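Local coordinates for hypothetical protein, IPT/TIG domain protein (Bacteroides ovatus, PDB 4HW6), which is of unknown function but, with its IPT/TIG domain and six-bladed beta-propeller, probably serves as an auxiliary nutrient-binding protein that recognises carbohydrate, at residues F114-L118 and F132-F138; R161-R165 and I176-N180; K294-R299 and Y313-H319. The contacts are given in a common frame with arbitrary orientation. Numbering follows the deposited sequence.

Contact 1 (F114-L118 and F132-F138); sequences FLGKL and FDDCGAF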
loop_
_atom_site.group_PDB
_atom_site.type_symbol
_atom_site.label_atom_id
_atom_site.label_comp_id
_atom_site.label_asym_id
_atom_site.label_seq_id
_atom_site.Cartn_x
_atom_site.Cartn_y
_atom_site.Cartn_z
ATOM N N PHE A 114 -8.150 -6.012 6.629
ATOM C CA PHE A 114 -8.379 -4.682 7.166
ATOM C C PHE A 114 -9.869 -4.305 7.187
ATOM O O PHE A 114 -10.396 -3.903 8.231
ATOM C CB PHE A 114 -7.557 -3.676 6.350
ATOM C CG PHE A 114 -7.762 -2.232 6.738
ATOM C CD1 PHE A 114 -7.746 -1.839 8.062
ATOM C CD2 PHE A 114 -7.938 -1.270 5.758
ATOM C CE1 PHE A 114 -7.949 -0.504 8.409
ATOM C CE2 PHE A 114 -8.125 0.058 6.096
ATOM C CZ PHE A 114 -8.137 0.432 7.415
ATOM N N LEU A 115 -10.550 -4.459 6.054
ATOM C CA LEU A 115 -11.972 -4.121 5.978
ATOM C C LEU A 115 -12.753 -5.138 5.169
ATOM O O LEU A 115 -12.247 -5.692 4.174
ATOM C CB LEU A 115 -12.170 -2.750 5.337
ATOM C CG LEU A 115 -11.599 -1.530 6.049
ATOM C CD1 LEU A 115 -11.494 -0.365 5.076
ATOM C CD2 LEU A 115 -12.452 -1.164 7.266
ATOM N N GLY A 116 -14.003 -5.336 5.593
ATOM C CA GLY A 116 -14.950 -6.202 4.904
ATOM C C GLY A 116 -15.188 -7.483 5.657
ATOM O O GLY A 116 -14.224 -8.132 6.106
ATOM N N LYS A 117 -16.469 -7.865 5.778
ATOM C CA LYS A 117 -16.857 -9.098 6.464
ATOM C C LYS A 117 -17.960 -9.761 5.653
ATOM O O LYS A 117 -18.825 -9.085 5.109
ATOM C CB LYS A 117 -17.354 -8.796 7.876
ATOM C CG LYS A 117 -16.275 -8.173 8.763
ATOM C CD LYS A 117 -16.869 -7.767 10.101
ATOM C CE LYS A 117 -15.811 -7.290 11.085
ATOM N NZ LYS A 117 -16.449 -6.976 12.394
ATOM N N LEU A 118 -17.888 -11.078 5.542
ATOM C CA LEU A 118 -18.869 -11.852 4.799
ATOM C C LEU A 118 -19.538 -12.859 5.741
ATOM O O LEU A 118 -19.104 -13.062 6.882
ATOM C CB LEU A 118 -18.183 -12.616 3.671
ATOM C CG LEU A 118 -17.589 -11.850 2.485
ATOM C CD1 LEU A 118 -16.466 -10.915 2.904
ATOM C CD2 LEU A 118 -17.132 -12.860 1.438
ATOM N N PHE A 132 -15.838 1.041 10.361
ATOM C CA PHE A 132 -14.834 0.049 9.977
ATOM C C PHE A 132 -15.238 -1.376 10.392
ATOM O O PHE A 132 -15.060 -2.319 9.626
ATOM C CB PHE A 132 -13.469 0.376 10.623
ATOM C CG PHE A 132 -12.636 1.398 9.878
ATOM C CD1 PHE A 132 -13.170 2.220 8.885
ATOM C CD2 PHE A 132 -11.292 1.541 10.195
ATOM C CE1 PHE A 132 -12.373 3.142 8.224
ATOM C CE2 PHE A 132 -10.508 2.457 9.533
ATOM C CZ PHE A 132 -11.046 3.260 8.552
ATOM N N ASP A 133 -15.745 -1.510 11.609
ATOM C CA ASP A 133 -16.148 -2.810 12.161
ATOM C C ASP A 133 -17.486 -3.376 11.649
ATOM O O ASP A 133 -17.812 -4.521 11.954
ATOM C CB ASP A 133 -16.194 -2.729 13.686
ATOM C CG ASP A 133 -16.249 -4.105 14.341
ATOM O OD1 ASP A 133 -15.414 -4.965 13.976
ATOM O OD2 ASP A 133 -17.137 -4.319 15.191
ATOM N N ASP A 134 -18.242 -2.599 10.876
ATOM C CA ASP A 134 -19.629 -2.956 10.531
ATOM C C ASP A 134 -20.057 -2.222 9.245
ATOM O O ASP A 134 -20.936 -1.345 9.244
ATOM C CB ASP A 134 -20.542 -2.606 11.709
ATOM C CG ASP A 134 -21.835 -3.419 11.733
ATOM O OD1 ASP A 134 -22.157 -4.114 10.755
ATOM O OD2 ASP A 134 -22.550 -3.339 12.747
ATOM N N CYS A 135 -19.404 -2.567 8.154
ATOM C CA CYS A 135 -19.623 -1.880 6.882
ATOM C C CYS A 135 -19.766 -2.921 5.773
ATOM O O CYS A 135 -19.340 -2.686 4.643
ATOM C CB CYS A 135 -18.457 -0.939 6.567
ATOM S SG CYS A 135 -16.832 -1.748 6.465
ATOM N N GLY A 136 -20.348 -4.072 6.111
ATOM C CA GLY A 136 -20.563 -5.119 5.109
ATOM C C GLY A 136 -19.279 -5.571 4.458
ATOM O O GLY A 136 -18.238 -5.633 5.127
ATOM N N ALA A 137 -19.354 -5.869 3.155
ATOM C CA ALA A 137 -18.199 -6.124 2.326
ATOM C C ALA A 137 -18.368 -5.431 0.969
ATOM O O ALA A 137 -19.380 -4.750 0.712
ATOM C CB ALA A 137 -17.932 -7.641 2.180
ATOM N N PHE A 138 -17.372 -5.591 0.111
ATOM C CA PHE A 138 -17.211 -4.722 -1.053
ATOM C C PHE A 138 -17.369 -5.448 -2.385
ATOM O O PHE A 138 -16.692 -6.448 -2.636
ATOM C CB PHE A 138 -15.852 -4.038 -0.949
ATOM C CG PHE A 138 -15.644 -3.398 0.391
ATOM C CD1 PHE A 138 -16.546 -2.444 0.842
ATOM C CD2 PHE A 138 -14.621 -3.800 1.226
ATOM C CE1 PHE A 138 -16.397 -1.870 2.089
ATOM C CE2 PHE A 138 -14.463 -3.223 2.467
ATOM C CZ PHE A 138 -15.368 -2.268 2.910
HETATM O O HOH W 1 -15.078 -4.622 8.184
#
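Phe132 meets the end of strand 109-115 first: the edge of the Phe114 ring points at its face in an offset edge-to-face pair, centroids 5.5 Å apart, and Leu115 CD2 sits over its face, 4.0 Å from the centroid. A water joins Phe132 O (2.7 Å) to Gly116 N (2.9 Å). At Asp133, Lys117 NZ makes a salt bridge to OD1 and a hydrogen bond to the backbone O, both 2.8 Å. Strand 109-115, paired with the C-terminal strand 425-431 in the blade that closes the propeller, makes a classic beta bulge at Phe114 and Leu115 opposite Val426; 132-138 ties it to the next blade. The O of Gly136, at positive phi, accepts Lys117 N (2.9 Å) and a CA-H contact from Gly116 CA (3.3 Å). Ala137 CB packs on Leu118 CD1 (3.7 Å) beside Gly116, where a side chain would crowd the Phe138 ring and the backbone angles alone call for glycine. The Phe138 ring turns its edge to Leu115, CE2 lying 3.7 Å from CB.

Contact 2 (R161-R165 and I176-N180); sequences RDAFR and IKTTN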
loop_
_atom_site.group_PDB
_atom_site.type_symbol
_atom_site.label_atom_id
_atom_site.label_comp_id
_atom_site.label_asym_id
_atom_site.label_seq_id
_atom_site.Cartn_x
_atom_site.Cartn_y
_atom_site.Cartn_z
ATOM N N ARG A 161 -19.038 -0.542 -12.224
ATOM C CA ARG A 161 -20.476 -0.384 -12.126
ATOM C C ARG A 161 -20.991 -0.447 -10.694
ATOM O O ARG A 161 -22.147 -0.160 -10.452
ATOM C CB ARG A 161 -21.202 -1.462 -12.916
ATOM C CG ARG A 161 -20.816 -1.508 -14.372
ATOM C CD ARG A 161 -21.607 -2.593 -15.068
ATOM N NE ARG A 161 -21.080 -2.815 -16.403
ATOM C CZ ARG A 161 -21.788 -3.312 -17.423
ATOM N NH1 ARG A 161 -23.064 -3.654 -17.291
ATOM N NH2 ARG A 161 -21.190 -3.483 -18.597
ATOM N N ASP A 162 -20.133 -0.890 -9.774
ATOM C CA ASP A 162 -20.497 -1.016 -8.362
ATOM C C ASP A 162 -20.142 0.263 -7.587
ATOM O O ASP A 162 -19.817 1.298 -8.193
ATOM C CB ASP A 162 -19.851 -2.277 -7.770
ATOM C CG ASP A 162 -20.176 -3.551 -8.606
ATOM O OD1 ASP A 162 -21.348 -3.789 -8.878
ATOM O OD2 ASP A 162 -19.240 -4.286 -8.986
ATOM N N ALA A 163 -20.280 0.224 -6.265
ATOM C CA ALA A 163 -20.143 1.439 -5.472
ATOM C C ALA A 163 -18.721 1.972 -5.441
ATOM O O ALA A 163 -17.742 1.219 -5.375
ATOM C CB ALA A 163 -20.628 1.229 -4.040
ATOM N N PHE A 164 -18.671 3.297 -5.444
ATOM C CA PHE A 164 -17.499 4.112 -5.159
ATOM C C PHE A 164 -17.421 4.262 -3.635
ATOM O O PHE A 164 -18.408 4.642 -2.995
ATOM C CB PHE A 164 -17.752 5.463 -5.804
ATOM C CG PHE A 164 -16.545 6.341 -5.920
ATOM C CD1 PHE A 164 -15.906 6.836 -4.801
ATOM C CD2 PHE A 164 -16.094 6.715 -7.162
ATOM C CE1 PHE A 164 -14.813 7.676 -4.935
ATOM C CE2 PHE A 164 -15.001 7.553 -7.302
ATOM C CZ PHE A 164 -14.365 8.030 -6.185
ATOM N N ARG A 165 -16.286 3.934 -3.049
ATOM C CA ARG A 165 -16.190 3.948 -1.578
ATOM C C ARG A 165 -15.155 4.942 -1.067
ATOM O O ARG A 165 -14.205 5.305 -1.780
ATOM C CB ARG A 165 -15.857 2.548 -1.034
ATOM C CG ARG A 165 -16.793 1.431 -1.502
ATOM C CD ARG A 165 -18.234 1.651 -1.101
ATOM N NE ARG A 165 -18.432 1.707 0.350
ATOM C CZ ARG A 165 -19.021 0.756 1.091
ATOM N NH1 ARG A 165 -19.466 -0.377 0.549
ATOM N NH2 ARG A 165 -19.140 0.929 2.401
ATOM N N ILE A 176 -20.240 5.289 1.158
ATOM C CA ILE A 176 -20.529 5.126 -0.272
ATOM C C ILE A 176 -20.726 6.515 -0.856
ATOM O O ILE A 176 -21.556 7.305 -0.364
ATOM C CB ILE A 176 -21.824 4.328 -0.502
ATOM C CG1 ILE A 176 -21.653 2.895 0.027
ATOM C CG2 ILE A 176 -22.192 4.327 -2.010
ATOM C CD1 ILE A 176 -22.922 2.067 0.037
ATOM N N LYS A 177 -19.962 6.813 -1.896
ATOM C CA LYS A 177 -20.040 8.097 -2.581
ATOM C C LYS A 177 -21.019 8.011 -3.760
ATOM O O LYS A 177 -20.847 7.200 -4.653
ATOM C CB LYS A 177 -18.648 8.532 -3.065
ATOM C CG LYS A 177 -18.671 9.860 -3.828
ATOM C CD LYS A 177 -17.323 10.301 -4.368
ATOM C CE LYS A 177 -17.411 11.715 -4.940
ATOM N NZ LYS A 177 -17.887 12.728 -3.925
ATOM N N THR A 178 -22.039 8.861 -3.767
ATOM C CA THR A 178 -22.937 8.951 -4.913
ATOM C C THR A 178 -22.193 9.746 -5.975
ATOM O O THR A 178 -21.823 10.890 -5.757
ATOM C CB THR A 178 -24.264 9.651 -4.575
ATOM O OG1 THR A 178 -24.905 8.971 -3.484
ATOM C CG2 THR A 178 -25.208 9.631 -5.786
ATOM N N THR A 179 -21.934 9.117 -7.109
ATOM C CA THR A 179 -21.237 9.763 -8.220
ATOM C C THR A 179 -22.171 10.086 -9.376
ATOM O O THR A 179 -21.870 10.967 -10.164
ATOM C CB THR A 179 -20.152 8.838 -8.807
ATOM O OG1 THR A 179 -20.787 7.651 -9.296
ATOM C CG2 THR A 179 -19.089 8.475 -7.745
ATOM N N ASN A 180 -23.265 9.331 -9.507
ATOM C CA ASN A 180 -24.119 9.356 -10.694
ATOM C C ASN A 180 -23.340 9.109 -11.989
ATOM O O ASN A 180 -23.688 9.615 -13.067
ATOM C CB ASN A 180 -24.933 10.658 -10.774
ATOM C CG ASN A 180 -25.985 10.754 -9.691
ATOM O OD1 ASN A 180 -26.105 11.772 -9.012
ATOM N ND2 ASN A 180 -26.723 9.684 -9.497
#
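Phe164 loses more surface here than any other residue. Its carbonyl O takes the one direct hydrogen bond between the segments, from Lys177 N at 2.9 Å with a nearly straight N-H...O angle of 167°, and also receives a CA-H contact from Ile176 CA at 3.5 Å. The Phe164 ring lies against the side chains of Lys177 and Thr179: Lys177 CD sits over its face, 4.0 Å from the centroid, so the aliphatic part of the lysine makes a CH-pi contact, while Thr179 CG2 comes within 3.5 Å of Phe164 CD2. The lysine's polar end leads away: Lys177 NZ donates to Phe218 O, and the charge makes a cation-pi contact with Phe212. Ile176, second in buried area, lies on the other side of the sheet. It faces Arg165 in an antiparallel non-hydrogen-bonded pair, CA atoms 4.7 Å apart, with its CG1 over the guanidinium, 3.4 Å from Arg165 NE; Ala163 CB touches Ile176 CG2 at 4.0 Å. The guanidinium itself is held by the carbonyls of Leu128, Val174 and Asp175. This is the open end of the hairpin 164-168/173-177, within a propeller blade. On one side Phe164 and Lys177 pack against Met195 in strand 195-199 of the following blade; on the other, Arg165 rests on Trp157 of strand 154-158 and on Phe138.

Contact 3 (K294-R299 and Y313-H319); sequences KHCIYR and YIVCGQH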
loop_
_atom_site.group_PDB
_atom_site.type_symbol
_atom_site.label_atom_id
_atom_site.label_comp_id
_atom_site.label_asym_id
_atom_site.label_seq_id
_atom_site.Cartn_x
_atom_site.Cartn_y
_atom_site.Cartn_z
ATOM N N LYS A 294 -3.258 -7.454 -21.807
ATOM C CA LYS A 294 -2.215 -8.083 -22.635
ATOM C C LYS A 294 -0.972 -8.516 -21.866
ATOM O O LYS A 294 -0.018 -9.044 -22.457
ATOM C CB LYS A 294 -1.787 -7.161 -23.784
ATOM C CG LYS A 294 -2.922 -6.609 -24.604
ATOM C CD LYS A 294 -3.758 -7.667 -25.265
ATOM C CE LYS A 294 -4.749 -6.991 -26.200
ATOM N NZ LYS A 294 -5.580 -7.989 -26.910
ATOM N N HIS A 295 -0.988 -8.345 -20.550
ATOM C CA HIS A 295 -0.050 -9.047 -19.665
ATOM C C HIS A 295 1.370 -8.510 -19.788
ATOM O O HIS A 295 2.332 -9.252 -19.705
ATOM C CB HIS A 295 -0.116 -10.547 -19.930
ATOM C CG HIS A 295 -1.509 -11.042 -20.064
ATOM N ND1 HIS A 295 -2.410 -10.955 -19.033
ATOM C CD2 HIS A 295 -2.171 -11.584 -21.111
ATOM C CE1 HIS A 295 -3.585 -11.413 -19.443
ATOM N NE2 HIS A 295 -3.461 -11.820 -20.698
ATOM N N CYS A 296 1.493 -7.203 -19.900
ATOM C CA CYS A 296 2.812 -6.586 -20.018
ATOM C C CYS A 296 2.747 -5.153 -19.548
ATOM O O CYS A 296 1.654 -4.592 -19.352
ATOM C CB CYS A 296 3.361 -6.734 -21.427
ATOM S SG CYS A 296 2.295 -6.055 -22.686
ATOM N N ILE A 297 3.921 -4.600 -19.258
ATOM C CA ILE A 297 4.053 -3.227 -18.826
ATOM C C ILE A 297 5.043 -2.527 -19.767
ATOM O O ILE A 297 6.131 -3.046 -20.046
ATOM C CB ILE A 297 4.552 -3.122 -17.359
ATOM C CG1 ILE A 297 3.572 -3.793 -16.389
ATOM C CG2 ILE A 297 4.781 -1.644 -16.988
ATOM C CD1 ILE A 297 4.068 -3.879 -14.943
ATOM N N TYR A 298 4.649 -1.363 -20.262
ATOM C CA TYR A 298 5.502 -0.532 -21.091
ATOM C C TYR A 298 5.865 0.727 -20.324
ATOM O O TYR A 298 5.213 1.088 -19.322
ATOM C CB TYR A 298 4.753 -0.090 -22.356
ATOM C CG TYR A 298 4.601 -1.073 -23.490
ATOM C CD1 TYR A 298 4.071 -2.339 -23.294
ATOM C CD2 TYR A 298 4.911 -0.693 -24.797
ATOM C CE1 TYR A 298 3.873 -3.215 -24.364
ATOM C CE2 TYR A 298 4.730 -1.569 -25.860
ATOM C CZ TYR A 298 4.206 -2.837 -25.632
ATOM O OH TYR A 298 4.002 -3.694 -26.714
ATOM N N ARG A 299 6.896 1.410 -20.822
ATOM C CA ARG A 299 7.270 2.731 -20.315
ATOM C C ARG A 299 7.153 3.776 -21.426
ATOM O O ARG A 299 7.553 3.534 -22.574
ATOM C CB ARG A 299 8.700 2.696 -19.754
ATOM C CG ARG A 299 9.330 4.069 -19.512
ATOM C CD ARG A 299 10.499 4.002 -18.555
ATOM N NE ARG A 299 11.438 5.098 -18.733
ATOM C CZ ARG A 299 12.560 5.242 -18.028
ATOM N NH1 ARG A 299 12.867 4.359 -17.098
ATOM N NH2 ARG A 299 13.382 6.259 -18.257
ATOM N N TYR A 313 7.825 1.826 -24.981
ATOM C CA TYR A 313 8.532 0.561 -25.184
ATOM C C TYR A 313 8.236 -0.416 -24.067
ATOM O O TYR A 313 8.041 -0.010 -22.928
ATOM C CB TYR A 313 10.049 0.786 -25.324
ATOM C CG TYR A 313 10.708 1.441 -24.143
ATOM C CD1 TYR A 313 11.185 0.686 -23.078
ATOM C CD2 TYR A 313 10.890 2.822 -24.104
ATOM C CE1 TYR A 313 11.779 1.285 -22.004
ATOM C CE2 TYR A 313 11.525 3.431 -23.027
ATOM C CZ TYR A 313 11.957 2.648 -21.984
ATOM O OH TYR A 313 12.627 3.214 -20.905
ATOM N N ILE A 314 8.283 -1.707 -24.380
ATOM C CA ILE A 314 7.977 -2.735 -23.379
ATOM C C ILE A 314 9.106 -2.862 -22.365
ATOM O O ILE A 314 10.308 -2.767 -22.715
ATOM C CB ILE A 314 7.650 -4.108 -24.041
ATOM C CG1 ILE A 314 7.033 -5.071 -23.041
ATOM C CG2 ILE A 314 8.895 -4.732 -24.687
ATOM C CD1 ILE A 314 6.385 -6.257 -23.729
ATOM N N VAL A 315 8.708 -3.033 -21.101
ATOM C CA VAL A 315 9.648 -3.225 -20.009
ATOM C C VAL A 315 9.639 -4.659 -19.484
ATOM O O VAL A 315 10.716 -5.226 -19.232
ATOM C CB VAL A 315 9.413 -2.188 -18.889
ATOM C CG1 VAL A 315 10.274 -2.477 -17.656
ATOM C CG2 VAL A 315 9.712 -0.794 -19.438
ATOM N N CYS A 316 8.461 -5.233 -19.297
ATOM C CA CYS A 316 8.356 -6.591 -18.813
ATOM C C CYS A 316 7.121 -7.311 -19.294
ATOM O O CYS A 316 6.165 -6.711 -19.763
ATOM C CB CYS A 316 8.488 -6.655 -17.287
ATOM S SG CYS A 316 7.084 -5.961 -16.437
ATOM N N GLY A 317 7.175 -8.622 -19.200
ATOM C CA GLY A 317 6.122 -9.459 -19.730
ATOM C C GLY A 317 6.291 -9.691 -21.210
ATOM O O GLY A 317 7.224 -9.186 -21.843
ATOM N N GLN A 318 5.361 -10.469 -21.759
ATOM C CA GLN A 318 5.241 -10.653 -23.195
ATOM C C GLN A 318 3.789 -10.426 -23.572
ATOM O O GLN A 318 2.879 -11.055 -23.033
ATOM C CB GLN A 318 5.691 -12.041 -23.630
ATOM C CG GLN A 318 5.638 -12.195 -25.127
ATOM C CD GLN A 318 6.258 -13.483 -25.597
ATOM O OE1 GLN A 318 7.490 -13.608 -25.653
ATOM N NE2 GLN A 318 5.422 -14.451 -25.907
ATOM N N HIS A 319 3.601 -9.486 -24.487
ATOM C CA HIS A 319 2.289 -9.101 -24.977
ATOM C C HIS A 319 1.497 -10.335 -25.416
ATOM O O HIS A 319 1.970 -11.119 -26.243
ATOM C CB HIS A 319 2.504 -8.155 -26.150
ATOM C CG HIS A 319 1.286 -7.405 -26.600
ATOM N ND1 HIS A 319 0.172 -8.020 -27.128
ATOM C CD2 HIS A 319 1.077 -6.070 -26.713
ATOM C CE1 HIS A 319 -0.684 -7.092 -27.531
ATOM N NE2 HIS A 319 -0.159 -5.896 -27.290
HETATM O O HOH W 2 3.419 -11.766 -19.800
#
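A beta hairpin with a classic bulge forms the outer edge of this propeller blade, strand 296-301 pairing with the short edge strand 313-315. Ile297 O accepts both Val315 N (2.8 Å) and Cys316 N (3.3 Å), and Ile297 N donates to Cys316 O (3.1 Å), so Val315 and Cys316 together face one residue and the register slips by one. Beyond the bulge, Arg299 N to Tyr313 O (2.8 Å) and Tyr313 N to Arg299 O (3.0 Å) close a hydrogen-bonded pair. Ile314 CB rides over the Tyr298 ring, 3.9 Å from its centroid, and Arg299 CB over the face of the Tyr313 ring, 4.3 Å from its centroid. Past the corner at Cys316, Gly317 runs so close to His295 O that a side chain would clash. A water bridges His295 O (2.7 Å) and Gln318 N (3.0 Å), and Lys294 CB sits 3.9 Å above the His319 ring centroid. With Tyr298 stacked on Tyr291 of strand 286-291, the hairpin completes the four-stranded antiparallel meander typical of a beta-propeller blade.

All three contacts lie in the six-bladed propeller and follow one another along the chain, each closing before the next opens. Contacts 1 and 2 are neighbours, centres 16 Å apart, and touch where Phe138 CD1 meets Arg165 NH1 at 3.6 Å. Contact 1 joins the closing blade, in which strand 109-115 pairs with the C-terminal strand 425-431, to the first blade formed wholly after it; contact 2 lies in a hairpin of that blade. Contact 3 sits three blades further on, its centre about 35 Å from that of contact 1 and 31 Å from that of contact 2. Contact 1 thus joins adjacent blades near the ring closure, while contacts 2 and 3 bind strands within single blades.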